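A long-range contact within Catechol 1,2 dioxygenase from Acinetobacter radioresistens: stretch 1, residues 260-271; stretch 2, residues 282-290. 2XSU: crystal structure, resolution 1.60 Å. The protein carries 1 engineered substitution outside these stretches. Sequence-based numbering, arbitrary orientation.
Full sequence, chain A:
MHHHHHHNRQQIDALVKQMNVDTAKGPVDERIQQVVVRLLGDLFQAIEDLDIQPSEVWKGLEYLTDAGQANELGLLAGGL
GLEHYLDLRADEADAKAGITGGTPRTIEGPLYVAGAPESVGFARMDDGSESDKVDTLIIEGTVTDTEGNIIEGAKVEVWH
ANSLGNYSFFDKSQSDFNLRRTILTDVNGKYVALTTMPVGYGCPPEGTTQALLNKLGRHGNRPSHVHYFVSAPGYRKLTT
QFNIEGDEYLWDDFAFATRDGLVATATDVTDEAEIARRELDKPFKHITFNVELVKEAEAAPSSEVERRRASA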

ATOM      1  N   ASP A 260      15.540  24.968  12.294  1.00 16.25           N
ATOM      2  CA  ASP A 260      16.443  26.092  12.464  1.00 17.97           C
ATOM      3  C   ASP A 260      17.504  26.062  11.360  1.00 17.03           C
ATOM      4  O   ASP A 260      18.072  25.014  11.014  1.00 18.34           O
ATOM      5  CB  ASP A 260      17.136  26.016  13.839  1.00 18.74           C
ATOM      6  CG  ASP A 260      16.183  26.248  15.004  1.00 23.24           C
ATOM      7  OD1 ASP A 260      15.070  26.810  14.816  1.00 26.04           O
ATOM      8  OD2 ASP A 260      16.564  25.865  16.146  1.00 28.49           O
ATOM      9  N   GLY A 261      17.752  27.219  10.794  1.00 17.03           N
ATOM     10  CA  GLY A 261      18.707  27.340   9.723  1.00 15.72           C
ATOM     11  C   GLY A 261      18.016  27.394   8.385  1.00 15.13           C
ATOM     12  O   GLY A 261      18.631  27.818   7.399  1.00 16.09           O
ATOM     13  N   LEU A 262      16.736  26.987   8.341  1.00 13.12           N
ATOM     14  CA  LEU A 262      16.003  26.940   7.073  1.00 12.00           C
ATOM     15  C   LEU A 262      14.792  27.853   7.081  1.00 12.97           C
ATOM     16  O   LEU A 262      13.864  27.659   6.285  1.00 15.13           O
ATOM     17  CB  LEU A 262      15.557  25.510   6.738  1.00 11.92           C
ATOM     18  CG  LEU A 262      16.681  24.470   6.627  1.00 10.93           C
ATOM     19  CD1 LEU A 262      16.061  23.124   6.211  1.00 13.70           C
ATOM     20  CD2 LEU A 262      17.746  24.918   5.613  1.00 10.82           C
ATOM     21  N   VAL A 263      14.766  28.834   7.988  1.00 12.05           N
ATOM     22  CA  VAL A 263      13.683  29.837   7.963  1.00 11.80           C
ATOM     23  C   VAL A 263      14.248  31.152   7.421  1.00 12.32           C
ATOM     24  O   VAL A 263      15.241  31.683   7.940  1.00 14.32           O
ATOM     25  CB  VAL A 263      13.070  30.048   9.362  1.00 11.02           C
ATOM     26  CG1 VAL A 263      11.902  31.034   9.285  1.00 12.89           C
ATOM     27  CG2 VAL A 263      12.588  28.666   9.941  1.00 12.72           C
ATOM     28  N   ALA A 264      13.626  31.647   6.364  1.00 12.67           N
ATOM     29  CA  ALA A 264      14.017  32.888   5.727  1.00 13.14           C
ATOM     30  C   ALA A 264      12.969  33.976   5.943  1.00 13.36           C
ATOM     31  O   ALA A 264      11.768  33.710   6.035  1.00 14.12           O
ATOM     32  CB  ALA A 264      14.222  32.653   4.217  1.00 15.10           C
ATOM     33  N   THR A 265      13.441  35.216   6.029  1.00 13.82           N
ATOM     34  CA  THR A 265      12.566  36.383   6.130  1.00 14.68           C
ATOM     35  C   THR A 265      12.437  37.046   4.759  1.00 15.08           C
ATOM     36  O   THR A 265      13.453  37.344   4.099  1.00 16.24           O
ATOM     37  CB  THR A 265      13.142  37.374   7.166  1.00 15.25           C
ATOM     38  OG1 THR A 265      13.168  36.737   8.454  1.00 16.12           O
ATOM     39  CG2 THR A 265      12.281  38.619   7.262  1.00 15.22           C
ATOM     40  N   ALA A 266      11.206  37.252   4.325  1.00 15.00           N
ATOM     41  CA  ALA A 266      10.935  37.932   3.039  1.00 16.80           C
ATOM     42  C   ALA A 266      10.969  39.423   3.319  1.00 17.90           C
ATOM     43  O   ALA A 266      10.123  39.937   4.070  1.00 18.12           O
ATOM     44  CB  ALA A 266       9.585  37.519   2.514  1.00 18.37           C
ATOM     45  N   THR A 267      11.938  40.118   2.742  1.00 17.63           N
ATOM     46  CA  THR A 267      12.012  41.556   2.899  1.00 19.27           C
ATOM     47  C   THR A 267      11.197  42.257   1.808  1.00 19.32           C
ATOM     48  O   THR A 267      10.964  41.699   0.726  1.00 19.32           O
ATOM     49  CB  THR A 267      13.455  42.019   2.924  1.00 19.87           C
ATOM     50  OG1 THR A 267      14.021  41.875   1.624  1.00 20.62           O
ATOM     51  CG2 THR A 267      14.266  41.186   3.912  1.00 21.73           C
ATOM     52  N   ASP A 268      10.720  43.475   2.102  1.00 19.33           N
ATOM     53  CA  ASP A 268       9.899  44.222   1.147  1.00 20.64           C
ATOM     54  C   ASP A 268      10.774  45.276   0.492  1.00 21.74           C
ATOM     55  O   ASP A 268      11.492  46.000   1.188  1.00 23.22           O
ATOM     56  CB  ASP A 268       8.730  44.912   1.860  1.00 22.05           C
ATOM     57  CG  ASP A 268       7.523  44.000   2.034  1.00 22.55           C
ATOM     58  OD1 ASP A 268       6.771  43.803   1.047  1.00 28.91           O
ATOM     59  OD2 ASP A 268       7.289  43.537   3.177  1.00 30.99           O
ATOM     60  N   VAL A 269      10.743  45.333  -0.831  1.00 21.27           N
ATOM     61  CA  VAL A 269      11.503  46.343  -1.578  1.00 22.67           C
ATOM     62  C   VAL A 269      10.504  47.265  -2.248  1.00 23.53           C
ATOM     63  O   VAL A 269       9.805  46.871  -3.155  1.00 22.37           O
ATOM     64  CB  VAL A 269      12.490  45.709  -2.597  1.00 22.18           C
ATOM     65  CG1 VAL A 269      13.332  46.813  -3.283  1.00 21.97           C
ATOM     66  CG2 VAL A 269      13.421  44.705  -1.913  1.00 22.74           C
ATOM     67  N   THR A 270      10.431  48.508  -1.758  1.00 26.06           N
ATOM     68  CA  THR A 270       9.525  49.532  -2.290  1.00 27.82           C
ATOM     69  C   THR A 270      10.306  50.681  -2.950  1.00 29.65           C
ATOM     70  O   THR A 270       9.719  51.513  -3.644  1.00 30.39           O
ATOM     71  CB  THR A 270       8.636  50.114  -1.159  1.00 27.70           C
ATOM     72  OG1 THR A 270       9.461  50.510  -0.056  1.00 28.49           O
ATOM     73  CG2 THR A 270       7.625  49.059  -0.678  1.00 27.05           C
ATOM     74  N   ASP A 271      11.617  50.699  -2.717  1.00 31.12           N
ATOM     75  CA  ASP A 271      12.533  51.724  -3.230  1.00 33.04           C
ATOM     76  C   ASP A 271      12.536  51.788  -4.754  1.00 33.37           C
ATOM     77  O   ASP A 271      12.883  50.806  -5.426  1.00 33.12           O
ATOM     78  CB  ASP A 271      13.947  51.435  -2.724  1.00 33.76           C
ATOM     79  CG  ASP A 271      14.960  52.474  -3.178  1.00 36.78           C
ATOM     80  OD1 ASP A 271      14.868  53.641  -2.727  1.00 41.45           O
ATOM     81  OD2 ASP A 271      15.858  52.121  -3.976  1.00 39.15           O
ATOM     82  N   LYS A 282       6.760  47.338  -9.781  1.00 33.44           N
ATOM     83  CA  LYS A 282       6.060  47.390  -8.487  1.00 32.05           C
ATOM     84  C   LYS A 282       6.978  46.919  -7.339  1.00 30.00           C
ATOM     85  O   LYS A 282       8.013  46.305  -7.596  1.00 29.56           O
ATOM     86  CB  LYS A 282       4.756  46.567  -8.556  1.00 32.39           C
ATOM     87  CG  LYS A 282       4.900  45.106  -9.015  1.00 34.56           C
ATOM     88  CD  LYS A 282       3.543  44.373  -9.137  1.00 38.36           C
ATOM     89  CE  LYS A 282       2.988  44.412 -10.568  1.00 39.62           C
ATOM     90  NZ  LYS A 282       1.524  44.039 -10.697  1.00 40.23           N
ATOM     91  N   PRO A 283       6.634  47.240  -6.071  1.00 28.64           N
ATOM     92  CA  PRO A 283       7.348  46.589  -4.988  1.00 26.48           C
ATOM     93  C   PRO A 283       7.374  45.071  -5.117  1.00 24.43           C
ATOM     94  O   PRO A 283       6.447  44.472  -5.675  1.00 24.90           O
ATOM     95  CB  PRO A 283       6.532  46.992  -3.773  1.00 26.81           C
ATOM     96  CG  PRO A 283       6.187  48.407  -4.069  1.00 28.42           C
ATOM     97  CD  PRO A 283       5.904  48.426  -5.576  1.00 28.38           C
ATOM     98  N   PHE A 284       8.442  44.474  -4.608  1.00 21.93           N
ATOM     99  CA  PHE A 284       8.571  43.019  -4.610  1.00 19.68           C
ATOM    100  C   PHE A 284       9.111  42.544  -3.270  1.00 18.40           C
ATOM    101  O   PHE A 284       9.546  43.335  -2.417  1.00 18.40           O
ATOM    102  CB  PHE A 284       9.470  42.536  -5.783  1.00 18.55           C
ATOM    103  CG  PHE A 284      10.872  43.101  -5.769  1.00 17.50           C
ATOM    104  CD1 PHE A 284      11.931  42.357  -5.266  1.00 16.16           C
ATOM    105  CD2 PHE A 284      11.137  44.389  -6.257  1.00 18.48           C
ATOM    106  CE1 PHE A 284      13.211  42.838  -5.227  1.00 18.09           C
ATOM    107  CE2 PHE A 284      12.448  44.895  -6.238  1.00 18.11           C
ATOM    108  CZ  PHE A 284      13.482  44.124  -5.719  1.00 18.56           C
ATOM    109  N   LYS A 285       9.083  41.225  -3.086  1.00 16.30           N
ATOM    110  CA  LYS A 285       9.664  40.602  -1.920  1.00 15.26           C
ATOM    111  C   LYS A 285      11.003  40.044  -2.297  1.00 14.24           C
ATOM    112  O   LYS A 285      11.196  39.622  -3.459  1.00 13.21           O
ATOM    113  CB  LYS A 285       8.756  39.472  -1.423  1.00 15.55           C
ATOM    114  CG  LYS A 285       7.343  39.931  -1.046  1.00 17.99           C
ATOM    115  CD  LYS A 285       7.282  40.512   0.335  1.00 22.56           C
ATOM    116  CE  LYS A 285       5.841  40.559   0.792  1.00 24.20           C
ATOM    117  NZ  LYS A 285       5.083  41.638   0.090  1.00 27.49           N
ATOM    118  N   HIS A 286      11.911  40.050  -1.334  1.00 13.27           N
ATOM    119  CA  HIS A 286      13.263  39.544  -1.538  1.00 13.28           C
ATOM    120  C   HIS A 286      13.719  38.575  -0.448  1.00 13.56           C
ATOM    121  O   HIS A 286      13.638  38.877   0.748  1.00 13.41           O
ATOM    122  CB  HIS A 286      14.257  40.712  -1.644  1.00 13.70           C
ATOM    123  CG  HIS A 286      15.645  40.279  -1.980  1.00 14.15           C
ATOM    124  ND1 HIS A 286      16.520  39.787  -1.040  1.00 16.54           N
ATOM    125  CD2 HIS A 286      16.311  40.266  -3.164  1.00 15.97           C
ATOM    126  CE1 HIS A 286      17.670  39.486  -1.625  1.00 18.00           C
ATOM    127  NE2 HIS A 286      17.574  39.789  -2.910  1.00 16.25           N
ATOM    128  N   ILE A 287      14.230  37.413  -0.865  1.00 12.33           N
ATOM    129  CA  ILE A 287      14.776  36.427   0.072  1.00 12.73           C
ATOM    130  C   ILE A 287      16.209  36.101  -0.298  1.00 12.66           C
ATOM    131  O   ILE A 287      16.517  35.867  -1.484  1.00 12.98           O
ATOM    132  CB  ILE A 287      13.905  35.148   0.094  1.00 11.65           C
ATOM    133  CG1 ILE A 287      12.595  35.471   0.818  1.00 13.62           C
ATOM    134  CG2 ILE A 287      14.667  33.972   0.753  1.00 12.49           C
ATOM    135  CD1 ILE A 287      11.563  34.376   0.772  1.00 14.18           C
ATOM    136  N   THR A 288      17.091  36.136   0.708  1.00 12.43           N
ATOM    137  CA  THR A 288      18.445  35.629   0.582  1.00 13.52           C
ATOM    138  C   THR A 288      18.495  34.223   1.150  1.00 13.33           C
ATOM    139  O   THR A 288      18.113  33.995   2.316  1.00 14.95           O
ATOM    140  CB  THR A 288      19.482  36.534   1.331  1.00 13.88           C
ATOM    141  OG1 THR A 288      19.429  37.862   0.785  1.00 16.56           O
ATOM    142  CG2 THR A 288      20.924  35.990   1.193  1.00 16.44           C
ATOM    143  N   PHE A 289      18.952  33.279   0.332  1.00 12.54           N
ATOM    144  CA  PHE A 289      19.199  31.936   0.808  1.00 12.31           C
ATOM    145  C   PHE A 289      20.550  31.422   0.266  1.00 12.71           C
ATOM    146  O   PHE A 289      20.653  30.948  -0.888  1.00 12.23           O
ATOM    147  CB  PHE A 289      18.027  31.022   0.424  1.00 12.04           C
ATOM    148  CG  PHE A 289      18.113  29.633   1.026  1.00 12.65           C
ATOM    149  CD1 PHE A 289      17.941  29.446   2.397  1.00 13.92           C
ATOM    150  CD2 PHE A 289      18.335  28.515   0.203  1.00 12.70           C
ATOM    151  CE1 PHE A 289      18.005  28.147   2.959  1.00 14.11           C
ATOM    152  CE2 PHE A 289      18.416  27.222   0.753  1.00 13.32           C
ATOM    153  CZ  PHE A 289      18.251  27.047   2.133  1.00 12.62           C
ATOM    154  N   ASN A 290      21.581  31.554   1.098  1.00 13.45           N
ATOM    155  CA  ASN A 290      22.906  31.021   0.793  1.00 14.45           C
ATOM    156  C   ASN A 290      22.965  29.548   1.127  1.00 14.79           C
ATOM    157  O   ASN A 290      22.230  29.050   2.018  1.00 16.09           O
ATOM    158  CB  ASN A 290      23.993  31.803   1.548  1.00 14.14           C
ATOM    159  CG  ASN A 290      23.952  33.268   1.236  1.00 16.85           C
ATOM    160  OD1 ASN A 290      23.837  33.663   0.062  1.00 15.70           O
ATOM    161  ND2 ASN A 290      24.002  34.096   2.275  1.00 18.74           N
TER
HETATM  162  O   HOH W   1      16.046  37.248   3.269  1.00 14.45           O
HETATM  163  O   HOH W   2       6.876  44.721  -1.385  1.00 36.55           O

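The contact is a short antiparallel β-ladder, closed by four backbone hydrogen bonds, with a salt bridge on one face, a valine packed on a phenylalanine ring on the other, and a run of apolar side-chain contacts where the strands lose direct pairing.

The backbone sets the register. Thr267 and His286 form a hydrogen-bonded pair, with Thr267 N to His286 O at 2.9 Å and His286 N to Thr267 O at 2.8 Å. Two residues on, Val269 and Phe284 repeat the pattern, Val269 N to Phe284 O at 2.8 Å and Phe284 N to Val269 O at 3.1 Å. Asp268 and Lys285 sit between them as the non-hydrogen-bonded pair. Thr267 O also receives a CA-H...O contact from Lys285 CA at 3.1 Å, as is common in antiparallel sheets.

Alternation sends Asp268 and Lys285 to one face, where opposite charges can meet: Lys285 NZ lies 2.9 Å from Asp268 OD1, a hydrogen-bonded salt bridge. The lysine bends to reach it, with chi1 and chi2 both m, and Asp268 turns its carboxylate nearer with chi1 at m. A water donates to Asp268 OD1 at 2.6 Å and, weakly, to Phe284 O at 3.2 Å, tying the carboxylate to the neighbouring strand's backbone.

Thr267, Val269, Phe284 and His286 share the other face. With chi1 at p, Phe284 brings one face of its ring against Val269, whose CB stands 3.8 Å from the ring centroid, 18° off the normal, a CH-pi contact over the face; Val269 CG1 reaches Phe284 CZ at 3.6 Å. A β-branched valine suits both the strand and this ring, and it has the largest area covered by the other stretch. Thr267, chi1 p, adds a hydrogen bond from OG1 to His286 O at 3.1 Å, so this carbonyl accepts from both the backbone and the side chain of one residue.

Beyond Thr267 the pairing gives way to a water that accepts from Thr288 N at 3.0 Å and donates to Thr265 O at 2.7 Å. Small residues meet larger ones here: Ala264 CB lies 3.7 Å from Ile287 CG2, and Ala266 CB is 4.0 Å from Ile287 CG1. Further along, Leu262 CD2 approaches Phe289 CZ at 4.1 Å, at the ring edge. Gly261 has phi 100°, where a CB would be jammed against the preceding carbonyl O. At the opposite end, Thr270 CG2 rests 3.7 Å from Pro283 CG. Together the stretches bury 670 Å², both sides summed; Leu262, Ala264, Phe284, Ile287 and Phe289 are buried in the structure as a whole, while both partners of the salt bridge keep some exposure.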